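Local coordinates for protein citrate lyase, subunit 1 (Methanosaeta concilii, PDB 6HXI) that forms part of ATP citrate lyase, which probably uses ATP and coenzyme A to split citrate into acetyl-CoA and oxaloacetate, leaving ADP and phosphate, at residues Lys29-Leu34 / Asn48-Thr53; Ala33-Glu38 / Phe106-Phe111; Leu56-Asp61 / Glu84-Lys89; Arg4-Tyr9 / Leu234-Pro239. One frame throughout, in Å; residues are numbered along the deposited sequence.

Contact 1: Lys29-Leu34 / Asn48-Thr53; sequences KGNLAL and NPWLKT
An inverse gamma turn centred on N31 leads into the edge strand 33-35 of the small antiparallel sheet in the ATP-grasp region, and the short helical turn 50-53 packs through W50 against N31 and the L32 backbone, just ahead of that strand. The indole is the tight part. N31 CB sits over the middle of its six-membered ring, 3.8 Å from the centroid, in a CH-pi contact. The amide then runs on over the five-membered ring, with N31 ND2 3.4 Å from W50 CD1, tilted rather than stacked since the two planes are 53° apart. L51 CG lies on the opposite face, nearer the rim. W50 takes the crowded first torsion, CG between backbone N and carbonyl carbon (chi1 62°), and this sends the benzo end to the backbone, where L32 C meets the ring edge in plane. Replacing W50, an alanine would probably leave N31 CB and the L32 backbone without the indole they pack on. The outer side, with K29, P49 and K52, is solvent-exposed and makes no contact between the segments. Toward the sheet P110 also packs on the indole. Deeper in, the packing ends with A33 CB set 4.3 Å from L51 CD2.

Contact 2: Ala33-Glu38 / Phe106-Phe111; sequences ALVGPE and FLIEPF
Four backbone hydrogen bonds pair strand 33-35 with strand 106-110 in antiparallel fashion, their directions 153° apart. A33 and I108 exchange two: I108 N reaches A33 O at 2.7 Å, almost straight and nearly along the C=O axis, whereas A33 N to I108 O is longer, at 3.0 Å, and more bent. V35 and F106 form the second hydrogen-bonded pair, V35 N giving to F106 O at 2.8 Å in the carbonyl plane. In the return bond F106 N stands 28° above the plane of the V35 carbonyl, off its lone pairs. At the non-hydrogen-bonded pair between them, CA-H...O contacts run both ways, L107 CA to A33 O and L34 CA to F106 O, each 3.5 Å.

Apolar contacts gather on the face bearing A33, V35, F106 and I108. The V35 and I108 side chains cross obliquely, V35 CG2 meeting I108 CD1 at 3.6 Å. A33 CB lies 4.1 Å from I108 CB. L86 of helix 79-89 covers V35, F106 and I108, and Y9 of helix 8-18 lies against L34 and L107 on the other face. Strand 33-35 thus forms one edge of the small four-stranded antiparallel sheet, sandwiched between helices, of an ATP-grasp fold.

Contact 3: Leu56-Asp61 / Glu84-Lys89; sequences LVVKPD and EYLNEK
The phenol ring of Y85 is covered on both faces. Over one lies the carbonyl oxygen V58 O, 3.8 Å from CZ, with V58 CG1 on the same side at 3.5 Å from CD1. The opposite face carries K89 CG, 3.7 Å above the plane and toward the rim, from the next turn of the same helix. Beyond the hydroxyl end of the ring, P60 CD approaches OH to 3.3 Å, the proline crossing the tyrosine at about a right angle. The OH also makes a weak hydrogen bond to L72 O.

V58 fills the angle between two helix residues. Its CG1 occupies the crowded position between backbone N and carbonyl carbon (chi1 53°), which puts one methyl against Y85 CG and CD1 and lets the other, CG2, touch both Y85 CD1 and L86 CD2, the latter at 3.7 Å. Y85 CG is anti to its backbone N (chi1 169°), so the ring slides past V58 toward P60. Replacing Y85, a serine would probably strip V58 of its aromatic cover and take the hydroxyl away from P60 CD and L72 O. K59 CB points away from the helix, and its NZ forms salt bridges with E8 and D214. The axes of helical segment 84-89 and strand 56-60 approach to 9.6 Å, their directions 14° apart, as helix 79-89 covers one face of the small antiparallel sheet of this ATP-grasp fold.

Contact 4: Arg4-Tyr9 / Leu234-Pro239; sequences RGIREY and LAFPEP
R4 folds over F236 along its length. Its CB rests on the ring face, 3.9 Å from the centroid and 21° off the normal, a CH-pi contact displaced toward the rim. The chain then bends at chi2 and chi3 (-104° and -102°), which brings NE back to 4.0 Å from F236 CD2 and lays the guanidinium face against F236 CB, 3.6 Å from CZ. Guanidinium and ring are not parallel, and the tip ends with NH1 a loose 4.0 Å from P237 O. The carboxylate of E238 lies near but apart, probably a mild electrostatic attraction, and is salt-bridged to R242.

At the ring edge I6 CG2 meets F236 CD1 at 3.6 Å, and the same methyl touches L234 CD1. P237 follows, its CD 3.2 Å from G5 O and its CB against a face of the R7 guanidinium, 3.4 Å from NH1. R7 is steadied from elsewhere by a hydrogen bond from NH2 to D61 O and a cation-pi contact with Y105. P239 packs on S270 of a neighbouring chain, the succinyl-CoA ligase alpha-type subunit. The loop 234-239 thereby crosses strand 3-6, an outermost strand of the six-stranded sheet, which pairs with strand 209-220, while I6 and L234 also reach L14 of helix 8-18.

Overall arrangement
From the N terminus, strand 3-6 and the start of helix 8-18 open contact 4, which closes only when the chain returns at 234-239, so the other three contacts nest inside its loop. Contacts 1 and 2 then start from overlapping stretches, sharing A33 and L34. Contact 1 closes soon, at 48-53, while contact 2 waits for strand 106-110. Contact 3 opens after contact 1 has closed and lies wholly within the loop of contact 2; strand 56-60 is the other neighbour of strand 106-110. Contacts 1 to 3 thus build up one small sheet with its helical cover, and D61, bonded to E8 and R7, joins that sheet to contact 4.

Contact 1: Lys29-Leu34 / Asn48-Thr53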
loop_
_atom_site.group_PDB
_atom_site.type_symbol
_atom_site.label_atom_id
_atom_site.label_comp_id
_atom_site.label_asym_id
_atom_site.label_seq_id
_atom_site.Cartn_x
_atom_site.Cartn_y
_atom_site.Cartn_z
ATOM N N LYS C 29 57.804 45.711 3.667
ATOM C CA LYS C 29 57.652 44.647 2.673
ATOM C C LYS C 29 57.805 43.315 3.402
ATOM O O LYS C 29 58.360 43.275 4.498
ATOM C CB LYS C 29 58.731 44.766 1.589
ATOM C CG LYS C 29 58.649 46.003 0.716
ATOM C CD LYS C 29 59.764 45.979 -0.319
ATOM C CE LYS C 29 60.093 47.350 -0.858
ATOM N NZ LYS C 29 61.263 47.310 -1.774
ATOM N N GLY C 30 57.326 42.239 2.800
ATOM C CA GLY C 30 57.438 40.922 3.417
ATOM C C GLY C 30 58.693 40.151 3.074
ATOM O O GLY C 30 58.646 38.918 3.048
ATOM N N ASN C 31 59.824 40.865 2.809
ATOM C CA ASN C 31 61.117 40.265 2.420
ATOM C C ASN C 31 61.682 39.385 3.527
ATOM O O ASN C 31 62.427 39.850 4.395
ATOM C CB ASN C 31 62.153 41.308 1.953
ATOM C CG ASN C 31 61.712 42.208 0.829
ATOM O OD1 ASN C 31 61.660 43.422 0.987
ATOM N ND2 ASN C 31 61.361 41.652 -0.322
ATOM N N LEU C 32 61.290 38.101 3.502
ATOM C CA LEU C 32 61.681 37.100 4.491
ATOM C C LEU C 32 61.990 35.754 3.828
ATOM O O LEU C 32 61.312 35.342 2.877
ATOM C CB LEU C 32 60.563 36.921 5.531
ATOM C CG LEU C 32 60.118 38.150 6.324
ATOM C CD1 LEU C 32 58.637 38.134 6.545
ATOM C CD2 LEU C 32 60.848 38.248 7.644
ATOM N N ALA C 33 63.014 35.068 4.353
ATOM C CA ALA C 33 63.446 33.760 3.885
ATOM C C ALA C 33 63.793 32.882 5.090
ATOM O O ALA C 33 64.560 33.313 5.958
ATOM C CB ALA C 33 64.658 33.908 2.967
ATOM N N LEU C 34 63.210 31.669 5.156
ATOM C CA LEU C 34 63.498 30.725 6.234
ATOM C C LEU C 34 64.341 29.576 5.705
ATOM O O LEU C 34 63.995 28.986 4.681
ATOM C CB LEU C 34 62.210 30.198 6.914
ATOM C CG LEU C 34 62.402 29.353 8.201
ATOM C CD1 LEU C 34 62.813 30.224 9.398
ATOM C CD2 LEU C 34 61.167 28.561 8.519
ATOM N N ASN C 48 63.126 34.208 -3.944
ATOM C CA ASN C 48 63.492 35.534 -3.441
ATOM C C ASN C 48 64.647 36.146 -4.239
ATOM O O ASN C 48 65.810 35.956 -3.866
ATOM C CB ASN C 48 63.845 35.482 -1.950
ATOM C CG ASN C 48 62.882 34.721 -1.096
ATOM O OD1 ASN C 48 63.166 33.601 -0.649
ATOM N ND2 ASN C 48 61.719 35.312 -0.861
ATOM N N PRO C 49 64.356 36.890 -5.338
ATOM C CA PRO C 49 65.448 37.498 -6.115
ATOM C C PRO C 49 66.179 38.587 -5.328
ATOM O O PRO C 49 67.397 38.695 -5.453
ATOM C CB PRO C 49 64.743 38.055 -7.359
ATOM C CG PRO C 49 63.361 37.454 -7.347
ATOM C CD PRO C 49 63.042 37.226 -5.917
ATOM N N TRP C 50 65.446 39.331 -4.458
ATOM C CA TRP C 50 65.964 40.399 -3.588
ATOM C C TRP C 50 67.200 39.999 -2.748
ATOM O O TRP C 50 67.989 40.872 -2.390
ATOM C CB TRP C 50 64.850 40.961 -2.681
ATOM C CG TRP C 50 64.263 39.958 -1.734
ATOM C CD1 TRP C 50 63.141 39.207 -1.931
ATOM C CD2 TRP C 50 64.769 39.594 -0.437
ATOM N NE1 TRP C 50 62.908 38.405 -0.836
ATOM C CE2 TRP C 50 63.901 38.610 0.090
ATOM C CE3 TRP C 50 65.876 40.005 0.333
ATOM C CZ2 TRP C 50 64.105 38.023 1.349
ATOM C CZ3 TRP C 50 66.080 39.420 1.574
ATOM C CH2 TRP C 50 65.193 38.456 2.079
ATOM N N LEU C 51 67.347 38.688 -2.427
ATOM C CA LEU C 51 68.454 38.132 -1.640
ATOM C C LEU C 51 69.825 38.518 -2.196
ATOM O O LEU C 51 70.684 39.000 -1.453
ATOM C CB LEU C 51 68.355 36.593 -1.567
ATOM C CG LEU C 51 67.280 35.982 -0.676
ATOM C CD1 LEU C 51 67.090 34.512 -0.998
ATOM C CD2 LEU C 51 67.623 36.130 0.805
ATOM N N LYS C 52 70.017 38.315 -3.507
ATOM C CA LYS C 52 71.274 38.551 -4.211
ATOM C C LYS C 52 71.674 40.042 -4.344
ATOM O O LYS C 52 72.866 40.329 -4.475
ATOM C CB LYS C 52 71.247 37.862 -5.590
ATOM C CG LYS C 52 71.095 36.334 -5.509
ATOM C CD LYS C 52 71.082 35.657 -6.882
ATOM C CE LYS C 52 72.453 35.171 -7.311
ATOM N NZ LYS C 52 72.420 34.511 -8.640
ATOM N N THR C 53 70.699 40.976 -4.270
ATOM C CA THR C 53 70.914 42.419 -4.459
ATOM C C THR C 53 70.691 43.318 -3.205
ATOM O O THR C 53 70.705 44.547 -3.333
ATOM C CB THR C 53 70.041 42.909 -5.635
ATOM O OG1 THR C 53 68.799 42.187 -5.668
ATOM C CG2 THR C 53 70.744 42.786 -6.973
#

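Contact 2: Ala33-Glu38 / Phe106-Phe111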
loop_
_atom_site.group_PDB
_atom_site.type_symbol
_atom_site.label_atom_id
_atom_site.label_comp_id
_atom_site.label_asym_id
_atom_site.label_seq_id
_atom_site.Cartn_x
_atom_site.Cartn_y
_atom_site.Cartn_z
ATOM N N ALA C 33 63.014 35.068 4.353
ATOM C CA ALA C 33 63.446 33.760 3.885
ATOM C C ALA C 33 63.793 32.882 5.090
ATOM O O ALA C 33 64.560 33.313 5.958
ATOM C CB ALA C 33 64.658 33.908 2.967
ATOM N N LEU C 34 63.210 31.669 5.156
ATOM C CA LEU C 34 63.498 30.725 6.234
ATOM C C LEU C 34 64.341 29.576 5.705
ATOM O O LEU C 34 63.995 28.986 4.681
ATOM C CB LEU C 34 62.210 30.198 6.914
ATOM C CG LEU C 34 62.402 29.353 8.201
ATOM C CD1 LEU C 34 62.813 30.224 9.398
ATOM C CD2 LEU C 34 61.167 28.561 8.519
ATOM N N VAL C 35 65.432 29.245 6.418
ATOM C CA VAL C 35 66.357 28.174 6.048
ATOM C C VAL C 35 66.318 27.025 7.067
ATOM O O VAL C 35 66.852 27.155 8.174
ATOM C CB VAL C 35 67.793 28.713 5.781
ATOM C CG1 VAL C 35 68.773 27.586 5.462
ATOM C CG2 VAL C 35 67.786 29.735 4.654
ATOM N N GLY C 36 65.671 25.925 6.665
ATOM C CA GLY C 36 65.546 24.700 7.446
ATOM C C GLY C 36 66.620 23.682 7.098
ATOM O O GLY C 36 67.518 23.994 6.307
ATOM N N PRO C 37 66.568 22.444 7.650
ATOM C CA PRO C 37 67.605 21.450 7.309
ATOM C C PRO C 37 67.571 21.008 5.845
ATOM O O PRO C 37 68.609 21.056 5.178
ATOM C CB PRO C 37 67.340 20.284 8.273
ATOM C CG PRO C 37 66.332 20.776 9.249
ATOM C CD PRO C 37 65.582 21.889 8.598
ATOM N N GLU C 38 66.379 20.619 5.335
ATOM C CA GLU C 38 66.199 20.156 3.955
ATOM C C GLU C 38 65.684 21.268 3.001
ATOM O O GLU C 38 64.797 21.028 2.171
ATOM C CB GLU C 38 65.336 18.871 3.888
ATOM C CG GLU C 38 63.979 18.920 4.579
ATOM C CD GLU C 38 63.048 17.792 4.168
ATOM O OE1 GLU C 38 63.326 16.624 4.526
ATOM O OE2 GLU C 38 62.045 18.078 3.474
ATOM N N PHE C 106 66.983 29.111 10.389
ATOM C CA PHE C 106 67.581 30.450 10.299
ATOM C C PHE C 106 66.746 31.405 9.464
ATOM O O PHE C 106 66.278 31.042 8.378
ATOM C CB PHE C 106 69.010 30.380 9.708
ATOM C CG PHE C 106 69.980 29.530 10.492
ATOM C CD1 PHE C 106 70.091 28.165 10.245
ATOM C CD2 PHE C 106 70.781 30.090 11.477
ATOM C CE1 PHE C 106 70.963 27.370 10.993
ATOM C CE2 PHE C 106 71.656 29.299 12.223
ATOM C CZ PHE C 106 71.745 27.945 11.971
ATOM N N LEU C 107 66.593 32.637 9.951
ATOM C CA LEU C 107 65.841 33.650 9.226
ATOM C C LEU C 107 66.785 34.595 8.471
ATOM O O LEU C 107 67.768 35.080 9.042
ATOM C CB LEU C 107 64.910 34.431 10.184
ATOM C CG LEU C 107 64.214 35.699 9.639
ATOM C CD1 LEU C 107 63.094 35.366 8.641
ATOM C CD2 LEU C 107 63.698 36.560 10.763
ATOM N N ILE C 108 66.476 34.843 7.184
ATOM C CA ILE C 108 67.203 35.801 6.343
ATOM C C ILE C 108 66.265 36.962 5.999
ATOM O O ILE C 108 65.136 36.760 5.538
ATOM C CB ILE C 108 67.954 35.227 5.101
ATOM C CG1 ILE C 108 68.644 33.882 5.425
ATOM C CG2 ILE C 108 68.983 36.260 4.570
ATOM C CD1 ILE C 108 69.018 33.066 4.218
ATOM N N GLU C 109 66.732 38.174 6.276
ATOM C CA GLU C 109 65.973 39.389 6.011
ATOM C C GLU C 109 66.887 40.588 5.651
ATOM O O GLU C 109 68.074 40.552 5.988
ATOM C CB GLU C 109 65.062 39.713 7.207
ATOM C CG GLU C 109 65.785 40.127 8.479
ATOM C CD GLU C 109 64.882 40.537 9.625
ATOM O OE1 GLU C 109 63.660 40.700 9.402
ATOM O OE2 GLU C 109 65.403 40.715 10.750
ATOM N N PRO C 110 66.356 41.663 5.010
ATOM C CA PRO C 110 67.213 42.825 4.706
ATOM C C PRO C 110 67.697 43.574 5.951
ATOM O O PRO C 110 66.977 43.647 6.949
ATOM C CB PRO C 110 66.315 43.717 3.841
ATOM C CG PRO C 110 64.931 43.332 4.187
ATOM C CD PRO C 110 64.971 41.875 4.529
ATOM N N PHE C 111 68.920 44.119 5.892
ATOM C CA PHE C 111 69.523 44.893 6.972
ATOM C C PHE C 111 68.984 46.310 6.908
ATOM O O PHE C 111 69.194 47.002 5.901
ATOM C CB PHE C 111 71.063 44.885 6.864
ATOM C CG PHE C 111 71.789 45.781 7.849
ATOM C CD1 PHE C 111 72.082 45.339 9.132
ATOM C CD2 PHE C 111 72.198 47.059 7.482
ATOM C CE1 PHE C 111 72.753 46.168 10.039
ATOM C CE2 PHE C 111 72.858 47.891 8.394
ATOM C CZ PHE C 111 73.132 47.440 9.665
#

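Contact 3: Leu56-Asp61 / Glu84-Lys89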
loop_
_atom_site.group_PDB
_atom_site.type_symbol
_atom_site.label_atom_id
_atom_site.label_comp_id
_atom_site.label_asym_id
_atom_site.label_seq_id
_atom_site.Cartn_x
_atom_site.Cartn_y
_atom_site.Cartn_z
ATOM N N LEU C 56 71.996 41.904 3.960
ATOM C CA LEU C 56 71.247 40.976 4.794
ATOM C C LEU C 56 71.599 40.932 6.285
ATOM O O LEU C 56 72.576 41.534 6.743
ATOM C CB LEU C 56 71.392 39.549 4.204
ATOM C CG LEU C 56 71.170 39.371 2.701
ATOM C CD1 LEU C 56 71.563 38.007 2.278
ATOM C CD2 LEU C 56 69.718 39.622 2.300
ATOM N N VAL C 57 70.722 40.221 7.028
ATOM C CA VAL C 57 70.779 39.830 8.438
ATOM C C VAL C 57 70.351 38.346 8.462
ATOM O O VAL C 57 69.307 37.990 7.907
ATOM C CB VAL C 57 69.886 40.697 9.382
ATOM C CG1 VAL C 57 69.932 40.193 10.821
ATOM C CG2 VAL C 57 70.288 42.159 9.340
ATOM N N VAL C 58 71.165 37.494 9.075
ATOM C CA VAL C 58 70.834 36.079 9.199
ATOM C C VAL C 58 71.063 35.665 10.666
ATOM O O VAL C 58 72.116 35.945 11.244
ATOM C CB VAL C 58 71.477 35.155 8.114
ATOM C CG1 VAL C 58 72.987 35.327 8.010
ATOM C CG2 VAL C 58 71.086 33.690 8.291
ATOM N N LYS C 59 70.012 35.105 11.283
ATOM C CA LYS C 59 69.980 34.718 12.693
ATOM C C LYS C 59 69.154 33.434 12.923
ATOM O O LYS C 59 68.200 33.196 12.172
ATOM C CB LYS C 59 69.432 35.882 13.553
ATOM C CG LYS C 59 68.082 36.450 13.097
ATOM C CD LYS C 59 67.770 37.776 13.763
ATOM C CE LYS C 59 66.773 38.571 12.967
ATOM N NZ LYS C 59 66.214 39.711 13.748
ATOM N N PRO C 60 69.473 32.604 13.958
ATOM C CA PRO C 60 68.664 31.394 14.195
ATOM C C PRO C 60 67.244 31.703 14.697
ATOM O O PRO C 60 67.065 32.553 15.574
ATOM C CB PRO C 60 69.489 30.595 15.211
ATOM C CG PRO C 60 70.319 31.600 15.905
ATOM C CD PRO C 60 70.560 32.733 14.957
ATOM N N ASP C 61 66.240 31.024 14.108
ATOM C CA ASP C 61 64.823 31.184 14.419
ATOM C C ASP C 61 64.275 29.913 15.080
ATOM O O ASP C 61 63.419 29.229 14.515
ATOM C CB ASP C 61 64.038 31.564 13.144
ATOM C CG ASP C 61 62.713 32.270 13.387
ATOM O OD1 ASP C 61 62.339 32.455 14.574
ATOM O OD2 ASP C 61 62.051 32.641 12.396
ATOM N N GLU C 84 77.712 31.472 3.677
ATOM C CA GLU C 84 78.872 31.067 4.477
ATOM C C GLU C 84 78.436 30.834 5.929
ATOM O O GLU C 84 78.786 29.806 6.503
ATOM C CB GLU C 84 79.993 32.121 4.410
ATOM C CG GLU C 84 80.820 32.060 3.133
ATOM C CD GLU C 84 81.847 33.162 2.934
ATOM O OE1 GLU C 84 81.949 34.065 3.799
ATOM O OE2 GLU C 84 82.547 33.125 1.897
ATOM N N TYR C 85 77.638 31.766 6.500
ATOM C CA TYR C 85 77.099 31.665 7.863
ATOM C C TYR C 85 76.167 30.448 7.980
ATOM O O TYR C 85 76.210 29.750 8.990
ATOM C CB TYR C 85 76.380 32.970 8.268
ATOM C CG TYR C 85 75.573 32.877 9.546
ATOM C CD1 TYR C 85 74.246 32.450 9.529
ATOM C CD2 TYR C 85 76.130 33.226 10.773
ATOM C CE1 TYR C 85 73.493 32.363 10.701
ATOM C CE2 TYR C 85 75.386 33.141 11.956
ATOM C CZ TYR C 85 74.066 32.708 11.913
ATOM O OH TYR C 85 73.309 32.598 13.056
ATOM N N LEU C 86 75.337 30.203 6.946
ATOM C CA LEU C 86 74.398 29.081 6.906
ATOM C C LEU C 86 75.127 27.733 6.747
ATOM O O LEU C 86 74.751 26.775 7.420
ATOM C CB LEU C 86 73.359 29.250 5.780
ATOM C CG LEU C 86 72.475 30.503 5.773
ATOM C CD1 LEU C 86 72.068 30.846 4.360
ATOM C CD2 LEU C 86 71.237 30.334 6.647
ATOM N N ASN C 87 76.158 27.660 5.861
ATOM C CA ASN C 87 76.939 26.435 5.618
ATOM C C ASN C 87 77.817 26.034 6.813
ATOM O O ASN C 87 78.179 24.862 6.937
ATOM C CB ASN C 87 77.779 26.534 4.333
ATOM C CG ASN C 87 77.080 26.034 3.085
ATOM O OD1 ASN C 87 76.255 26.727 2.476
ATOM N ND2 ASN C 87 77.435 24.831 2.646
ATOM N N GLU C 88 78.135 26.998 7.697
ATOM C CA GLU C 88 78.953 26.773 8.886
ATOM C C GLU C 88 78.111 26.399 10.109
ATOM O O GLU C 88 78.364 25.356 10.715
ATOM C CB GLU C 88 79.802 28.020 9.207
ATOM C CG GLU C 88 81.007 28.237 8.302
ATOM C CD GLU C 88 81.652 29.611 8.372
ATOM O OE1 GLU C 88 80.961 30.587 8.751
ATOM O OE2 GLU C 88 82.847 29.716 8.008
ATOM N N LYS C 89 77.118 27.259 10.468
ATOM C CA LYS C 89 76.264 27.151 11.665
ATOM C C LYS C 89 75.189 26.040 11.640
ATOM O O LYS C 89 74.740 25.643 12.717
ATOM C CB LYS C 89 75.600 28.506 12.002
ATOM C CG LYS C 89 76.568 29.652 12.291
ATOM C CD LYS C 89 76.964 29.743 13.755
ATOM C CE LYS C 89 77.984 30.833 13.980
ATOM N NZ LYS C 89 78.318 30.987 15.420
#

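Contact 4: Arg4-Tyr9 / Leu234-Pro239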
loop_
_atom_site.group_PDB
_atom_site.type_symbol
_atom_site.label_atom_id
_atom_site.label_comp_id
_atom_site.label_asym_id
_atom_site.label_seq_id
_atom_site.Cartn_x
_atom_site.Cartn_y
_atom_site.Cartn_z
ATOM N N ARG C 4 51.142 28.903 22.091
ATOM C CA ARG C 4 52.218 28.282 21.307
ATOM C C ARG C 4 53.056 29.320 20.587
ATOM O O ARG C 4 52.518 30.158 19.870
ATOM C CB ARG C 4 51.659 27.239 20.311
ATOM C CG ARG C 4 50.852 26.087 20.951
ATOM C CD ARG C 4 51.666 24.831 20.987
ATOM N NE ARG C 4 51.294 23.899 19.922
ATOM C CZ ARG C 4 52.168 23.200 19.203
ATOM N NH1 ARG C 4 53.476 23.349 19.404
ATOM N NH2 ARG C 4 51.743 22.351 18.272
ATOM N N GLY C 5 54.365 29.244 20.793
ATOM C CA GLY C 5 55.342 30.151 20.203
ATOM C C GLY C 5 55.499 29.936 18.711
ATOM O O GLY C 5 55.326 28.820 18.226
ATOM N N ILE C 6 55.762 31.015 17.966
ATOM C CA ILE C 6 55.917 30.927 16.505
ATOM C C ILE C 6 57.240 31.536 16.076
ATOM O O ILE C 6 57.771 32.406 16.768
ATOM C CB ILE C 6 54.691 31.484 15.701
ATOM C CG1 ILE C 6 54.363 32.956 16.058
ATOM C CG2 ILE C 6 53.464 30.589 15.893
ATOM C CD1 ILE C 6 53.530 33.666 15.008
ATOM N N ARG C 7 57.775 31.079 14.940
ATOM C CA ARG C 7 59.014 31.605 14.383
ATOM C C ARG C 7 58.843 33.066 14.044
ATOM O O ARG C 7 57.753 33.496 13.640
ATOM C CB ARG C 7 59.456 30.840 13.123
ATOM C CG ARG C 7 59.809 29.398 13.395
ATOM C CD ARG C 7 60.683 28.785 12.324
ATOM N NE ARG C 7 60.509 27.332 12.291
ATOM C CZ ARG C 7 61.073 26.482 13.148
ATOM N NH1 ARG C 7 60.826 25.181 13.062
ATOM N NH2 ARG C 7 61.863 26.931 14.117
ATOM N N GLU C 8 59.932 33.826 14.230
ATOM C CA GLU C 8 60.056 35.248 13.898
ATOM C C GLU C 8 59.631 35.419 12.426
ATOM O O GLU C 8 58.922 36.367 12.108
ATOM C CB GLU C 8 61.515 35.687 14.098
ATOM C CG GLU C 8 61.734 37.187 14.175
ATOM C CD GLU C 8 63.174 37.607 14.431
ATOM O OE1 GLU C 8 63.892 36.898 15.177
ATOM O OE2 GLU C 8 63.576 38.667 13.901
ATOM N N TYR C 9 60.023 34.455 11.553
ATOM C CA TYR C 9 59.682 34.385 10.131
ATOM C C TYR C 9 58.161 34.461 9.938
ATOM O O TYR C 9 57.685 35.308 9.179
ATOM C CB TYR C 9 60.263 33.095 9.504
ATOM C CG TYR C 9 59.796 32.823 8.091
ATOM C CD1 TYR C 9 60.231 33.610 7.028
ATOM C CD2 TYR C 9 58.915 31.781 7.815
ATOM C CE1 TYR C 9 59.805 33.365 5.722
ATOM C CE2 TYR C 9 58.451 31.551 6.520
ATOM C CZ TYR C 9 58.912 32.338 5.472
ATOM O OH TYR C 9 58.493 32.119 4.179
ATOM N N LEU C 234 51.528 29.082 8.114
ATOM C CA LEU C 234 52.402 28.731 9.242
ATOM C C LEU C 234 52.084 27.385 9.916
ATOM O O LEU C 234 50.964 26.868 9.832
ATOM C CB LEU C 234 52.475 29.866 10.297
ATOM C CG LEU C 234 51.334 29.991 11.318
ATOM C CD1 LEU C 234 51.767 29.477 12.673
ATOM C CD2 LEU C 234 50.913 31.426 11.468
ATOM N N ALA C 235 53.102 26.862 10.611
ATOM C CA ALA C 235 53.071 25.635 11.399
ATOM C C ALA C 235 53.800 25.912 12.718
ATOM O O ALA C 235 54.792 26.650 12.718
ATOM C CB ALA C 235 53.755 24.505 10.638
ATOM N N PHE C 236 53.287 25.368 13.843
ATOM C CA PHE C 236 53.917 25.570 15.149
ATOM C C PHE C 236 55.238 24.794 15.279
ATOM O O PHE C 236 55.272 23.584 15.043
ATOM C CB PHE C 236 52.957 25.260 16.319
ATOM C CG PHE C 236 51.720 26.125 16.420
ATOM C CD1 PHE C 236 51.824 27.491 16.656
ATOM C CD2 PHE C 236 50.454 25.564 16.348
ATOM C CE1 PHE C 236 50.681 28.289 16.757
ATOM C CE2 PHE C 236 49.313 26.359 16.469
ATOM C CZ PHE C 236 49.437 27.720 16.660
ATOM N N PRO C 237 56.344 25.479 15.618
ATOM C CA PRO C 237 57.623 24.769 15.746
ATOM C C PRO C 237 57.783 24.066 17.093
ATOM O O PRO C 237 57.121 24.429 18.066
ATOM C CB PRO C 237 58.650 25.888 15.592
ATOM C CG PRO C 237 57.973 27.105 16.125
ATOM C CD PRO C 237 56.493 26.924 15.898
ATOM N N GLU C 238 58.688 23.077 17.158
ATOM C CA GLU C 238 58.991 22.391 18.417
ATOM C C GLU C 238 59.968 23.284 19.204
ATOM O O GLU C 238 60.738 24.016 18.567
ATOM C CB GLU C 238 59.623 21.001 18.161
ATOM C CG GLU C 238 58.664 19.956 17.602
ATOM C CD GLU C 238 57.719 19.282 18.581
ATOM O OE1 GLU C 238 57.849 18.053 18.780
ATOM O OE2 GLU C 238 56.816 19.969 19.114
ATOM N N PRO C 239 59.991 23.262 20.563
ATOM C CA PRO C 239 60.984 24.086 21.283
ATOM C C PRO C 239 62.419 23.636 20.985
ATOM O O PRO C 239 62.617 22.497 20.546
ATOM C CB PRO C 239 60.623 23.886 22.755
ATOM C CG PRO C 239 59.888 22.616 22.793
ATOM C CD PRO C 239 59.162 22.477 21.502
#